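Local coordinates for chitin oligosaccharide binding protein NagB2 (Paenibacillus sp. FPU-7, PDB 7EHU) that binds the chitin oligosaccharides N,N'-diacetylchitobiose and N,N',N''-triacetylchitotriose as an extracellular solute-binding protein, probably handing them to a membrane transporter, at residues F128-F133 and G141-G146; A100-Y105 and F133-K138; T225-P230 and D234-L239. All coordinates share one frame; numbering follows the deposited sequence.

Contact 1 (F128-F133 and G141-G146); sequences FELREF and GLPEAG. With NAG (2-acetamido-2-deoxy-beta-D-glucopyranose), chain B.
Leu130 and Phe133 press on Pro143 from two directions. The tightest apolar touch is Leu130 CD2 to Pro143 CD at 3.4 Å, closer than carbon atoms usually come, and the two side chains cross there at about a right angle. With CG anti to its own carbonyl carbon (chi1 -64°), Leu130 sends that same methyl on to Leu142 CD2, 4.2 Å away. The Phe133 ring slides past Pro143 in the opposite direction, its CD2 lying 4.0 Å from Pro143 CD.

A second set of contacts is between ring and backbone. Phe133 CB sits 3.3 Å from Gly141 O, and CD1 packs on Gly141 CA, so close that the lack of a CB on Gly141 fits the ring's position. The amide N of Leu142 lies over one face of the ring, offset toward its rim. Replacing Phe133 by an alanine would probably open a gap beside Pro143 and take the ring's cover from the Gly141 backbone.

The loop thus backs onto strand 138-154 of a fold of the bacterial solute-binding protein family, just before the chain turns a corner at Glu144 into the sugar pocket.

Among the polar groups, Leu130 O is gripped twice: Phe133 N donates to it over 2.9 Å, closing the short 3-10 turn, and Thr134 OG1 also bonds to it. Gly141 N and O are buried here and have no hydrogen-bonding partner in the model.

At the corner and just after it, the contacts are with the ligand, and they are apolar. Ala145 CB approaches the acetamido methyl C8 of the N-acetylglucosamine at 3.8 Å, and Glu144 CB meets the same C8 at 3.9 Å. The sugar's hydrogen bonds include ones to Asp73 OD2 and Asn316 OD1.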
loop_
_atom_site.group_PDB
_atom_site.type_symbol
_atom_site.label_atom_id
_atom_site.label_comp_id
_atom_site.label_asym_id
_atom_site.label_seq_id
_atom_site.Cartn_x
_atom_site.Cartn_y
_atom_site.Cartn_z
ATOM N N PHE A 128 7.040 -5.403 -14.186
ATOM C CA PHE A 128 5.840 -6.218 -14.342
ATOM C C PHE A 128 4.689 -5.390 -14.913
ATOM O O PHE A 128 3.981 -5.835 -15.823
ATOM C CB PHE A 128 5.430 -6.842 -13.006
ATOM C CG PHE A 128 6.338 -7.939 -12.533
ATOM C CD1 PHE A 128 6.323 -9.187 -13.121
ATOM C CD2 PHE A 128 7.223 -7.713 -11.502
ATOM C CE1 PHE A 128 7.173 -10.187 -12.662
ATOM C CE2 PHE A 128 8.063 -8.710 -11.058
ATOM C CZ PHE A 128 8.040 -9.933 -11.638
ATOM N N GLU A 129 4.434 -4.215 -14.342
ATOM C CA GLU A 129 3.287 -3.402 -14.738
ATOM C C GLU A 129 3.551 -1.933 -14.467
ATOM O O GLU A 129 3.710 -1.547 -13.304
ATOM C CB GLU A 129 2.036 -3.810 -13.967
ATOM C CG GLU A 129 1.469 -5.164 -14.295
ATOM C CD GLU A 129 0.167 -5.484 -13.565
ATOM O OE1 GLU A 129 -0.423 -4.594 -12.893
ATOM O OE2 GLU A 129 -0.328 -6.621 -13.747
ATOM N N LEU A 130 3.530 -1.113 -15.514
ATOM C CA LEU A 130 3.631 0.331 -15.366
ATOM C C LEU A 130 2.281 1.033 -15.523
ATOM O O LEU A 130 2.228 2.271 -15.485
ATOM C CB LEU A 130 4.639 0.903 -16.358
ATOM C CG LEU A 130 6.090 0.465 -16.174
ATOM C CD1 LEU A 130 6.976 1.033 -17.278
ATOM C CD2 LEU A 130 6.599 0.865 -14.820
ATOM N N ARG A 131 1.186 0.280 -15.654
ATOM C CA ARG A 131 -0.088 0.882 -16.001
ATOM C C ARG A 131 -0.473 2.020 -15.035
ATOM O O ARG A 131 -0.987 3.050 -15.475
ATOM C CB ARG A 131 -1.173 -0.200 -15.978
ATOM C CG ARG A 131 -2.452 0.348 -16.494
ATOM C CD ARG A 131 -3.601 -0.541 -16.590
ATOM N NE ARG A 131 -4.733 0.173 -17.156
ATOM C CZ ARG A 131 -5.375 1.170 -16.555
ATOM N NH1 ARG A 131 -4.738 1.901 -15.659
ATOM N NH2 ARG A 131 -6.478 1.660 -17.087
ATOM N N GLU A 132 -0.273 1.850 -13.714
ATOM C CA GLU A 132 -0.740 2.879 -12.786
ATOM C C GLU A 132 -0.007 4.198 -12.999
ATOM O O GLU A 132 -0.528 5.269 -12.675
ATOM C CB GLU A 132 -0.592 2.434 -11.328
ATOM C CG GLU A 132 -1.475 1.272 -10.886
ATOM C CD GLU A 132 -1.765 1.262 -9.405
ATOM O OE1 GLU A 132 -1.382 2.209 -8.707
ATOM O OE2 GLU A 132 -2.373 0.285 -8.907
ATOM N N PHE A 133 1.208 4.141 -13.519
ATOM C CA PHE A 133 2.028 5.324 -13.710
ATOM C C PHE A 133 1.959 5.855 -15.132
ATOM O O PHE A 133 2.691 6.785 -15.469
ATOM C CB PHE A 133 3.462 5.006 -13.310
ATOM C CG PHE A 133 3.639 4.826 -11.839
ATOM C CD1 PHE A 133 3.812 5.930 -11.020
ATOM C CD2 PHE A 133 3.577 3.582 -11.262
ATOM C CE1 PHE A 133 3.977 5.783 -9.655
ATOM C CE2 PHE A 133 3.740 3.435 -9.872
ATOM C CZ PHE A 133 3.949 4.543 -9.090
ATOM N N GLY A 141 6.288 7.548 -13.629
ATOM C CA GLY A 141 6.918 7.091 -12.401
ATOM C C GLY A 141 7.240 5.621 -12.537
ATOM O O GLY A 141 6.787 4.963 -13.477
ATOM N N LEU A 142 8.013 5.111 -11.577
ATOM C CA LEU A 142 8.538 3.750 -11.662
ATOM C C LEU A 142 8.300 3.051 -10.331
ATOM O O LEU A 142 8.863 3.466 -9.306
ATOM C CB LEU A 142 10.022 3.726 -12.019
ATOM C CG LEU A 142 10.328 4.380 -13.358
ATOM C CD1 LEU A 142 11.827 4.512 -13.556
ATOM C CD2 LEU A 142 9.723 3.638 -14.548
ATOM N N PRO A 143 7.489 2.003 -10.293
ATOM C CA PRO A 143 7.203 1.358 -9.014
ATOM C C PRO A 143 8.479 0.752 -8.453
ATOM O O PRO A 143 9.287 0.171 -9.188
ATOM C CB PRO A 143 6.185 0.282 -9.387
ATOM C CG PRO A 143 6.409 0.012 -10.829
ATOM C CD PRO A 143 6.840 1.319 -11.418
ATOM N N GLU A 144 8.648 0.862 -7.134
ATOM C CA GLU A 144 9.798 0.306 -6.422
ATOM C C GLU A 144 9.590 -1.153 -6.052
ATOM O O GLU A 144 10.560 -1.911 -5.981
ATOM C CB GLU A 144 10.023 1.131 -5.133
ATOM C CG GLU A 144 11.000 0.549 -4.162
ATOM C CD GLU A 144 11.256 1.389 -2.920
ATOM O OE1 GLU A 144 10.912 2.579 -2.879
ATOM O OE2 GLU A 144 11.842 0.839 -1.980
ATOM N N ALA A 145 8.345 -1.536 -5.809
ATOM C CA ALA A 145 7.988 -2.867 -5.361
ATOM C C ALA A 145 6.576 -3.130 -5.848
ATOM O O ALA A 145 5.868 -2.216 -6.269
ATOM C CB ALA A 145 8.023 -2.968 -3.835
ATOM N N GLY A 146 6.169 -4.398 -5.793
ATOM C CA GLY A 146 4.773 -4.772 -5.883
ATOM C C GLY A 146 4.165 -4.933 -4.493
ATOM O O GLY A 146 4.860 -4.926 -3.494
HETATM C C1 NAG B . 5.394 1.349 1.649
HETATM C C2 NAG B . 4.698 0.938 0.363
HETATM C C3 NAG B . 3.434 1.763 0.140
HETATM C C4 NAG B . 2.564 1.810 1.388
HETATM C C5 NAG B . 3.425 2.240 2.568
HETATM C C6 NAG B . 2.700 2.269 3.890
HETATM C C7 NAG B . 6.265 0.118 -1.376
HETATM C C8 NAG B . 7.161 0.531 -2.499
HETATM N N2 NAG B . 5.599 1.109 -0.769
HETATM O O3 NAG B . 2.740 1.187 -0.957
HETATM O O4 NAG B . 1.546 2.793 1.218
HETATM O O5 NAG B . 4.501 1.305 2.712
HETATM O O6 NAG B . 3.545 2.771 4.920
HETATM O O7 NAG B . 6.137 -1.060 -1.053
#

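Contact 2 (A100-Y105 and F133-K138); sequences ADTQNY and FTVDGK
Thr102 and Gln103, in the first turn of helix 100-107, face Phe133 and Val135, with CA atoms 6.2 Å apart for Thr102 and Phe133 and 6.4 Å for Gln103 and Val135. Beyond Val135 the chain reverses in a type I' turn that ends at Lys138, with Asp136 and Gly137 at its corners. Val135 N to Lys138 O and Lys138 N to Val135 O are both hydrogen-bonded, so this is a two-residue beta-hairpin joining strand 134-135 to strand 138-154, and the helix packs beside its first strand.

Among the side chains, Thr102 OG1 comes up to the Phe133 ring, 3.6 Å from CD1, while the same hydroxyl is hydrogen-bonded to Phe97 O. The other branch, CG2, stands anti to the backbone N and reaches Val135 CG2 at 4.2 Å. Val135 has CG1 anti to its own N (chi1 -176°), which leaves CG2 as the methyl that meets the helix; Gln103 CG lies 4.0 Å from it. Farther out, the amide of Gln103 is tied to the strand through water: NE2 donates to it at 3.0 Å, and the water donates to Thr134 O at 2.9 Å.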
loop_
_atom_site.group_PDB
_atom_site.type_symbol
_atom_site.label_atom_id
_atom_site.label_comp_id
_atom_site.label_asym_id
_atom_site.label_seq_id
_atom_site.Cartn_x
_atom_site.Cartn_y
_atom_site.Cartn_z
ATOM N N ALA A 100 -4.695 7.983 -9.396
ATOM C CA ALA A 100 -5.186 9.354 -9.247
ATOM C C ALA A 100 -4.065 10.360 -9.018
ATOM O O ALA A 100 -4.044 11.403 -9.663
ATOM C CB ALA A 100 -6.223 9.439 -8.116
ATOM N N ASP A 101 -3.155 10.096 -8.070
ATOM C CA ASP A 101 -2.120 11.086 -7.763
ATOM C C ASP A 101 -1.279 11.383 -9.002
ATOM O O ASP A 101 -1.023 12.545 -9.341
ATOM C CB ASP A 101 -1.200 10.591 -6.643
ATOM C CG ASP A 101 -1.850 10.554 -5.282
ATOM O OD1 ASP A 101 -3.013 10.982 -5.082
ATOM O OD2 ASP A 101 -1.182 10.004 -4.381
ATOM N N THR A 102 -0.785 10.332 -9.665
ATOM C CA THR A 102 0.027 10.506 -10.877
ATOM C C THR A 102 -0.766 11.205 -11.968
ATOM O O THR A 102 -0.245 12.081 -12.656
ATOM C CB THR A 102 0.539 9.134 -11.364
ATOM O OG1 THR A 102 1.546 8.648 -10.477
ATOM C CG2 THR A 102 1.164 9.218 -12.729
ATOM N N GLN A 103 -2.028 10.823 -12.153
ATOM C CA GLN A 103 -2.839 11.480 -13.168
ATOM C C GLN A 103 -2.957 12.968 -12.879
ATOM O O GLN A 103 -2.834 13.793 -13.786
ATOM C CB GLN A 103 -4.208 10.825 -13.195
ATOM C CG GLN A 103 -4.177 9.407 -13.789
ATOM C CD GLN A 103 -5.276 8.515 -13.250
ATOM O OE1 GLN A 103 -6.275 8.987 -12.698
ATOM N NE2 GLN A 103 -5.104 7.217 -13.419
ATOM N N ASN A 104 -3.189 13.332 -11.618
ATOM C CA ASN A 104 -3.313 14.741 -11.276
ATOM C C ASN A 104 -2.023 15.494 -11.564
ATOM O O ASN A 104 -2.039 16.551 -12.193
ATOM C CB ASN A 104 -3.689 14.884 -9.803
ATOM C CG ASN A 104 -5.121 14.485 -9.522
ATOM O OD1 ASN A 104 -5.892 14.208 -10.436
ATOM N ND2 ASN A 104 -5.488 14.449 -8.247
ATOM N N TYR A 105 -0.890 14.967 -11.115
ATOM C CA TYR A 105 0.354 15.702 -11.249
ATOM C C TYR A 105 0.829 15.723 -12.694
ATOM O O TYR A 105 1.439 16.704 -13.119
ATOM C CB TYR A 105 1.407 15.145 -10.289
ATOM C CG TYR A 105 1.003 15.152 -8.831
ATOM C CD1 TYR A 105 0.182 16.146 -8.307
ATOM C CD2 TYR A 105 1.465 14.180 -7.962
ATOM C CE1 TYR A 105 -0.176 16.140 -6.973
ATOM C CE2 TYR A 105 1.125 14.175 -6.614
ATOM C CZ TYR A 105 0.298 15.156 -6.132
ATOM O OH TYR A 105 -0.051 15.202 -4.802
ATOM N N PHE A 133 1.208 4.141 -13.519
ATOM C CA PHE A 133 2.028 5.324 -13.710
ATOM C C PHE A 133 1.959 5.855 -15.132
ATOM O O PHE A 133 2.691 6.785 -15.469
ATOM C CB PHE A 133 3.462 5.006 -13.310
ATOM C CG PHE A 133 3.639 4.826 -11.839
ATOM C CD1 PHE A 133 3.812 5.930 -11.020
ATOM C CD2 PHE A 133 3.577 3.582 -11.262
ATOM C CE1 PHE A 133 3.977 5.783 -9.655
ATOM C CE2 PHE A 133 3.740 3.435 -9.872
ATOM C CZ PHE A 133 3.949 4.543 -9.090
ATOM N N THR A 134 1.084 5.299 -15.968
ATOM C CA THR A 134 1.002 5.665 -17.376
ATOM C C THR A 134 -0.234 6.515 -17.616
ATOM O O THR A 134 -1.324 6.176 -17.153
ATOM C CB THR A 134 0.996 4.405 -18.240
ATOM O OG1 THR A 134 2.170 3.651 -17.907
ATOM C CG2 THR A 134 0.986 4.732 -19.721
ATOM N N VAL A 135 -0.055 7.634 -18.312
ATOM C CA VAL A 135 -1.139 8.555 -18.637
ATOM C C VAL A 135 -0.973 8.896 -20.113
ATOM O O VAL A 135 0.074 9.411 -20.521
ATOM C CB VAL A 135 -1.097 9.824 -17.757
ATOM C CG1 VAL A 135 -2.287 10.755 -18.024
ATOM C CG2 VAL A 135 -1.047 9.478 -16.264
ATOM N N ASP A 136 -1.965 8.541 -20.924
ATOM C CA ASP A 136 -1.922 8.789 -22.369
ATOM C C ASP A 136 -0.624 8.273 -22.990
ATOM O O ASP A 136 -0.005 8.926 -23.839
ATOM C CB ASP A 136 -2.158 10.265 -22.705
ATOM C CG ASP A 136 -3.525 10.749 -22.264
ATOM O OD1 ASP A 136 -4.495 9.969 -22.382
ATOM O OD2 ASP A 136 -3.640 11.911 -21.810
ATOM N N GLY A 137 -0.221 7.076 -22.573
ATOM C CA GLY A 137 0.932 6.399 -23.132
ATOM C C GLY A 137 2.289 6.794 -22.576
ATOM O O GLY A 137 3.279 6.123 -22.882
ATOM N N LYS A 138 2.392 7.811 -21.728
ATOM C CA LYS A 138 3.719 8.293 -21.336
ATOM C C LYS A 138 3.796 7.824 -19.867
ATOM O O LYS A 138 2.780 7.790 -19.130
ATOM C CB LYS A 138 3.565 9.760 -21.262
ATOM C CG LYS A 138 3.239 10.424 -22.677
ATOM C CD LYS A 138 3.182 11.978 -22.634
ATOM C CE LYS A 138 1.786 11.594 -21.862
ATOM N NZ LYS A 138 0.789 12.391 -21.216
HETATM O O HOH W 1 -2.554 6.203 -14.550
#

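Contact 3 (T225-P230 and D234-L239); sequences TKWTDP and DGFKRL
Trp227 of the loop reaches Phe236 of helix 230-244, and Pro230, the first residue of that helix, meets Asp234. The loop first folds on itself. Lys226 N donates to Asp229 OD1 over 3.1 Å in a nearly straight bond (174°), arriving from above the carboxylate plane, and Asp229 N returns a bond to Lys226 O, closing a type I turn.

Next comes Trp227, whose side chain reaches toward the helix at its end. The benzene part of its indole meets the Phe236 ring edge to edge: Trp227 CZ3 is 4.1 Å from Phe236 CZ, and Trp227 CE3 is 4.2 Å from Phe236 CE2. Each ring keeps the other near its own plane, so neither lends a face to this pair. The indole stacks instead on Phe220, and its NE1 is hydrogen-bonded to Gln425 OE1. Val396 and Leu400 of helix 394-408 and Met421 of helix 414-430 pack around it as well.

Asp229 occupies the N-cap position, yet its carboxylate is turned back to the Lys226 amide and makes no capping bond. Pro230 then opens the helix. Its O accepts the first-turn i to i+4 backbone bond from Asp234 N at 2.9 Å, and Asp234 CB rests 3.5 Å from the same oxygen.

With CG anti to its N (chi1 -179°), Asp234 directs its carboxylate away from the loop to Arg238, one turn on. Arg238 NH2 bonds to the syn lone pair of Asp234 OD1 at 3.2 Å, close to the guanidinium plane, and weak bonds run from NE to both carboxylate oxygens as part of the salt bridge; Trp170 adds a cation-pi contact to Arg238. The whole is a helix N-terminus with proline in its first turn, followed by an i to i+4 salt bridge and anchored by an aromatic pair against helices 394-408 and 414-430.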
loop_
_atom_site.group_PDB
_atom_site.type_symbol
_atom_site.label_atom_id
_atom_site.label_comp_id
_atom_site.label_asym_id
_atom_site.label_seq_id
_atom_site.Cartn_x
_atom_site.Cartn_y
_atom_site.Cartn_z
ATOM N N THR A 225 -21.243 3.772 -10.866
ATOM C CA THR A 225 -21.601 3.116 -9.619
ATOM C C THR A 225 -21.570 4.175 -8.526
ATOM O O THR A 225 -21.045 5.271 -8.720
ATOM C CB THR A 225 -20.605 1.996 -9.304
ATOM O OG1 THR A 225 -19.326 2.599 -9.066
ATOM C CG2 THR A 225 -20.512 0.999 -10.452
ATOM N N LYS A 226 -22.137 3.856 -7.368
ATOM C CA LYS A 226 -22.201 4.800 -6.265
ATOM C C LYS A 226 -21.812 4.117 -4.964
ATOM O O LYS A 226 -22.061 2.920 -4.763
ATOM C CB LYS A 226 -23.617 5.360 -6.098
ATOM C CG LYS A 226 -24.103 6.194 -7.270
ATOM C CD LYS A 226 -25.498 6.758 -6.991
ATOM C CE LYS A 226 -26.199 7.184 -8.265
ATOM N NZ LYS A 226 -25.518 8.347 -8.881
ATOM N N TRP A 227 -21.256 4.919 -4.055
ATOM C CA TRP A 227 -20.945 4.425 -2.718
ATOM C C TRP A 227 -22.207 3.940 -2.018
ATOM O O TRP A 227 -22.138 3.050 -1.157
ATOM C CB TRP A 227 -20.298 5.547 -1.907
ATOM C CG TRP A 227 -18.926 5.925 -2.384
ATOM C CD1 TRP A 227 -18.605 6.903 -3.280
ATOM C CD2 TRP A 227 -17.684 5.351 -1.965
ATOM N NE1 TRP A 227 -17.241 6.973 -3.450
ATOM C CE2 TRP A 227 -16.658 6.022 -2.658
ATOM C CE3 TRP A 227 -17.338 4.321 -1.082
ATOM C CZ2 TRP A 227 -15.318 5.713 -2.480
ATOM C CZ3 TRP A 227 -16.006 4.014 -0.917
ATOM C CH2 TRP A 227 -15.015 4.697 -1.615
ATOM N N THR A 228 -23.365 4.506 -2.388
ATOM C CA THR A 228 -24.640 4.142 -1.788
ATOM C C THR A 228 -25.238 2.858 -2.361
ATOM O O THR A 228 -26.295 2.425 -1.886
ATOM C CB THR A 228 -25.644 5.288 -1.994
ATOM O OG1 THR A 228 -25.639 5.651 -3.378
ATOM C CG2 THR A 228 -25.300 6.513 -1.142
ATOM N N ASP A 229 -24.618 2.253 -3.368
ATOM C CA ASP A 229 -25.129 0.996 -3.897
ATOM C C ASP A 229 -25.226 -0.027 -2.768
ATOM O O ASP A 229 -24.306 -0.133 -1.947
ATOM C CB ASP A 229 -24.183 0.504 -4.993
ATOM C CG ASP A 229 -24.312 1.310 -6.289
ATOM O OD1 ASP A 229 -23.472 1.100 -7.197
ATOM O OD2 ASP A 229 -25.261 2.126 -6.413
ATOM N N PRO A 230 -26.323 -0.788 -2.687
ATOM C CA PRO A 230 -26.500 -1.688 -1.538
ATOM C C PRO A 230 -25.334 -2.624 -1.283
ATOM O O PRO A 230 -25.018 -2.906 -0.119
ATOM C CB PRO A 230 -27.773 -2.463 -1.905
ATOM C CG PRO A 230 -28.560 -1.514 -2.729
ATOM C CD PRO A 230 -27.523 -0.762 -3.550
ATOM N N ASP A 234 -23.152 -2.891 2.068
ATOM C CA ASP A 234 -22.996 -4.164 2.767
ATOM C C ASP A 234 -21.577 -4.315 3.317
ATOM O O ASP A 234 -21.390 -4.761 4.455
ATOM C CB ASP A 234 -23.351 -5.319 1.821
ATOM C CG ASP A 234 -23.242 -6.688 2.481
ATOM O OD1 ASP A 234 -23.083 -7.689 1.764
ATOM O OD2 ASP A 234 -23.387 -6.775 3.713
ATOM N N GLY A 235 -20.567 -3.917 2.537
ATOM C CA GLY A 235 -19.194 -4.000 3.018
ATOM C C GLY A 235 -18.957 -3.164 4.262
ATOM O O GLY A 235 -18.256 -3.591 5.185
ATOM N N PHE A 236 -19.536 -1.962 4.307
ATOM C CA PHE A 236 -19.366 -1.104 5.472
ATOM C C PHE A 236 -20.173 -1.606 6.648
ATOM O O PHE A 236 -19.741 -1.454 7.794
ATOM C CB PHE A 236 -19.696 0.338 5.120
ATOM C CG PHE A 236 -18.663 0.963 4.242
ATOM C CD1 PHE A 236 -17.436 1.348 4.756
ATOM C CD2 PHE A 236 -18.879 1.104 2.887
ATOM C CE1 PHE A 236 -16.457 1.899 3.935
ATOM C CE2 PHE A 236 -17.903 1.657 2.076
ATOM C CZ PHE A 236 -16.689 2.050 2.603
ATOM N N LYS A 237 -21.331 -2.222 6.385
ATOM C CA LYS A 237 -22.057 -2.899 7.454
ATOM C C LYS A 237 -21.219 -4.005 8.080
ATOM O O LYS A 237 -21.195 -4.153 9.305
ATOM C CB LYS A 237 -23.402 -3.437 6.958
ATOM C CG LYS A 237 -24.395 -2.309 6.662
ATOM C CD LYS A 237 -25.801 -2.768 6.294
ATOM C CE LYS A 237 -26.209 -3.872 7.246
ATOM N NZ LYS A 237 -27.561 -4.430 7.235
ATOM N N ARG A 238 -20.540 -4.801 7.266
ATOM C CA ARG A 238 -19.692 -5.850 7.819
ATOM C C ARG A 238 -18.504 -5.274 8.592
ATOM O O ARG A 238 -18.116 -5.821 9.631
ATOM C CB ARG A 238 -19.234 -6.789 6.704
ATOM C CG ARG A 238 -20.348 -7.664 6.117
ATOM C CD ARG A 238 -19.905 -8.322 4.835
ATOM N NE ARG A 238 -21.010 -8.882 4.064
ATOM C CZ ARG A 238 -21.353 -10.154 3.999
ATOM N NH1 ARG A 238 -20.666 -11.092 4.636
ATOM N NH2 ARG A 238 -22.370 -10.487 3.225
ATOM N N LEU A 239 -17.886 -4.203 8.083
ATOM C CA LEU A 239 -16.785 -3.574 8.808
ATOM C C LEU A 239 -17.244 -3.138 10.189
ATOM O O LEU A 239 -16.582 -3.402 11.197
ATOM C CB LEU A 239 -16.276 -2.359 8.034
ATOM C CG LEU A 239 -15.108 -1.580 8.642
ATOM C CD1 LEU A 239 -13.835 -2.411 8.753
ATOM C CD2 LEU A 239 -14.855 -0.328 7.825
#

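In the fold
Contacts 1 and 2 form one continuous patch: their centres are 11 Å apart, they share Phe133, and Glu132 O lies 4.2 Å from Thr102 CB. Along the chain their segments alternate, and both reach the same sheet, where strands 134-135 and 138-154 are neighbours. Contact 1 carries Glu144 and Ala145 into the sugar pocket; the Phe133 side chain is about 8 Å from another of the bound N-acetylglucosamine units. Contact 3 comes later in the chain and stands apart, its centre 29 Å from contact 1 and 28 Å from contact 2, with nearest atoms about 15 Å and 11 Å away. Its Trp227 side chain is still about 12 Å from a sugar.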